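Long-range contact in putative transcriptional regulator (MarR/EmrR family) (Acinetobacter sp. ADP1, PDB 3NRV), which probably binds DNA as a dimeric winged-helix transcription factor of the MarR/EmrR family: residues I84-H89 and Y96-T101. Residues are numbered along the deposited sequence; the frame is centred on the assembly and turned at random.
Sequences IEVNGH and YAINLT. With SO4 (sulfate ion), chain N.
Glu85 and Asn87 pair with Asn99 and Ala97 in the antiparallel hairpin of strands 84-87 and 97-100, which follows helix 68-80 and leads into helix 102-122. Two reciprocal pairs of backbone hydrogen bonds hold it. Glu85 N gives to Asn99 O at 2.8 Å, and Asn99 N returns a nearly straight bond to Glu85 O; Asn87 N and Ala97 O, 2.6 Å apart, and Ala97 N to Asn87 O form the second pair. CA-H...O contacts from Ile84 to Asn99 O and from Tyr96 to Asn87 O add to these bonds.

The face with Val86 and Ile98 is apolar. Val86 CG2 meets Ile98 CD1 at 3.9 Å, while Ile98 CG2 touches the tip of Ile84, CD1. Ile84 and Ile98 continue this packing onto Leu49 of helix 40-51 and Val75 of helix 68-80, joining the hairpin to the helical core. The Tyr96 hydroxyl reaches back to Val57 N.

The face carrying Glu85, Asn87, Asn99 and Ala97 is mostly polar. Asn87 holds CG anti to its backbone N (chi1 -177°). Its OD1 accepts from His89 N at 3.0 Å, closing an Asx turn where the chain leaves the strand; the same oxygen lies 3.6 Å above the plane of the poorly ordered His89 imidazole, over its centre. At the ring's edge, His89 NE2 donates to sulfate O1 at 3.0 Å, beside Ala97 CB. Asp54 N and Arg94 also bind this anion, probably picked up from the crystallisation liquor. At the far end, Thr101 CG2 packs 3.6 Å from Ile84 C, and its OG1 N-caps helix 102-122 through Gly104 N and bonds to Lys82 O. This two-stranded hairpin, following helix 68-80, is the wing of the winged helix-turn-helix fold of MarR regulators.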
loop_
_atom_site.group_PDB
_atom_site.type_symbol
_atom_site.label_atom_id
_atom_site.label_comp_id
_atom_site.label_asym_id
_atom_site.label_seq_id
_atom_site.Cartn_x
_atom_site.Cartn_y
_atom_site.Cartn_z
ATOM N N ILE C 84 17.933 0.208 11.464
ATOM C CA ILE C 84 18.477 -0.866 10.640
ATOM C C ILE C 84 19.953 -0.631 10.408
ATOM O O ILE C 84 20.462 0.466 10.621
ATOM C CB ILE C 84 17.737 -1.027 9.260
ATOM C CG1 ILE C 84 18.023 0.156 8.318
ATOM C CG2 ILE C 84 16.246 -1.201 9.463
ATOM C CD1 ILE C 84 19.313 -0.022 7.443
ATOM N N GLU C 85 20.642 -1.677 9.979
ATOM C CA GLU C 85 22.029 -1.520 9.567
ATOM C C GLU C 85 22.259 -2.438 8.374
ATOM O O GLU C 85 21.591 -3.471 8.231
ATOM C CB GLU C 85 22.970 -1.903 10.719
ATOM C CG GLU C 85 22.787 -3.349 11.130
ATOM C CD GLU C 85 23.530 -3.722 12.420
ATOM O OE1 GLU C 85 24.079 -2.823 13.101
ATOM O OE2 GLU C 85 23.555 -4.928 12.744
ATOM N N VAL C 86 23.187 -2.050 7.507
ATOM C CA VAL C 86 23.523 -2.861 6.350
ATOM C C VAL C 86 24.505 -3.920 6.804
ATOM O O VAL C 86 25.510 -3.609 7.418
ATOM C CB VAL C 86 24.157 -2.033 5.225
ATOM C CG1 VAL C 86 24.632 -2.959 4.092
ATOM C CG2 VAL C 86 23.159 -1.010 4.705
ATOM N N ASN C 87 24.193 -5.172 6.525
ATOM C CA ASN C 87 25.077 -6.266 6.884
ATOM C C ASN C 87 25.778 -6.744 5.621
ATOM O O ASN C 87 25.151 -7.324 4.743
ATOM C CB ASN C 87 24.288 -7.404 7.523
ATOM C CG ASN C 87 25.177 -8.538 7.990
ATOM O OD1 ASN C 87 26.351 -8.614 7.620
ATOM N ND2 ASN C 87 24.620 -9.432 8.808
ATOM N N GLY C 88 27.075 -6.473 5.536
ATOM C CA GLY C 88 27.830 -6.757 4.327
ATOM C C GLY C 88 28.086 -8.229 4.082
ATOM O O GLY C 88 28.264 -8.647 2.936
ATOM N N HIS C 89 28.084 -9.022 5.151
ATOM C CA HIS C 89 28.477 -10.419 5.047
ATOM C C HIS C 89 29.787 -10.498 4.262
ATOM O O HIS C 89 29.905 -11.267 3.306
ATOM C CB HIS C 89 27.390 -11.235 4.348
ATOM C CG HIS C 89 26.159 -11.429 5.173
ATOM N ND1 HIS C 89 26.159 -12.136 6.355
ATOM C CD2 HIS C 89 24.885 -11.013 4.985
ATOM C CE1 HIS C 89 24.940 -12.145 6.862
ATOM N NE2 HIS C 89 24.148 -11.467 6.051
ATOM N N TYR C 96 24.995 -8.755 0.465
ATOM C CA TYR C 96 24.704 -7.937 1.622
ATOM C C TYR C 96 23.280 -8.262 2.093
ATOM O O TYR C 96 22.483 -8.853 1.358
ATOM C CB TYR C 96 24.789 -6.467 1.237
ATOM C CG TYR C 96 23.579 -5.988 0.471
ATOM C CD1 TYR C 96 22.565 -5.280 1.113
ATOM C CD2 TYR C 96 23.432 -6.257 -0.890
ATOM C CE1 TYR C 96 21.446 -4.839 0.420
ATOM C CE2 TYR C 96 22.308 -5.817 -1.591
ATOM C CZ TYR C 96 21.314 -5.105 -0.918
ATOM O OH TYR C 96 20.183 -4.657 -1.580
ATOM N N ALA C 97 22.958 -7.871 3.316
ATOM C CA ALA C 97 21.580 -7.969 3.783
ATOM C C ALA C 97 21.256 -6.761 4.656
ATOM O O ALA C 97 22.159 -6.143 5.221
ATOM C CB ALA C 97 21.366 -9.285 4.565
ATOM N N ILE C 98 19.977 -6.414 4.755
ATOM C CA ILE C 98 19.553 -5.357 5.675
ATOM C C ILE C 98 19.069 -6.042 6.960
ATOM O O ILE C 98 18.281 -6.993 6.893
ATOM C CB ILE C 98 18.404 -4.531 5.075
ATOM C CG1 ILE C 98 18.779 -3.983 3.679
ATOM C CG2 ILE C 98 17.959 -3.401 6.049
ATOM C CD1 ILE C 98 19.959 -3.003 3.711
ATOM N N ASN C 99 19.541 -5.581 8.115
ATOM C CA ASN C 99 19.103 -6.141 9.400
ATOM C C ASN C 99 18.602 -5.066 10.362
ATOM O O ASN C 99 19.109 -3.948 10.372
ATOM C CB ASN C 99 20.250 -6.859 10.121
ATOM C CG ASN C 99 20.838 -8.009 9.329
ATOM O OD1 ASN C 99 20.150 -8.707 8.588
ATOM N ND2 ASN C 99 22.125 -8.224 9.512
ATOM N N LEU C 100 17.646 -5.430 11.211
ATOM C CA LEU C 100 17.250 -4.554 12.317
ATOM C C LEU C 100 18.421 -4.394 13.286
ATOM O O LEU C 100 19.157 -5.341 13.527
ATOM C CB LEU C 100 16.063 -5.160 13.075
ATOM C CG LEU C 100 14.755 -5.281 12.292
ATOM C CD1 LEU C 100 13.729 -6.096 13.063
ATOM C CD2 LEU C 100 14.230 -3.886 11.988
ATOM N N THR C 101 18.618 -3.204 13.822
ATOM C CA THR C 101 19.553 -3.061 14.936
ATOM C C THR C 101 18.835 -3.577 16.191
ATOM O O THR C 101 17.669 -3.992 16.121
ATOM C CB THR C 101 19.901 -1.612 15.162
ATOM O OG1 THR C 101 18.684 -0.882 15.368
ATOM C CG2 THR C 101 20.668 -1.028 13.944
HETATM S S SO4 N . 20.329 -12.159 7.597
HETATM O O1 SO4 N . 21.451 -11.239 7.377
HETATM O O2 SO4 N . 19.151 -11.712 6.861
HETATM O O3 SO4 N . 20.698 -13.510 7.179
HETATM O O4 SO4 N . 20.002 -12.199 9.022
#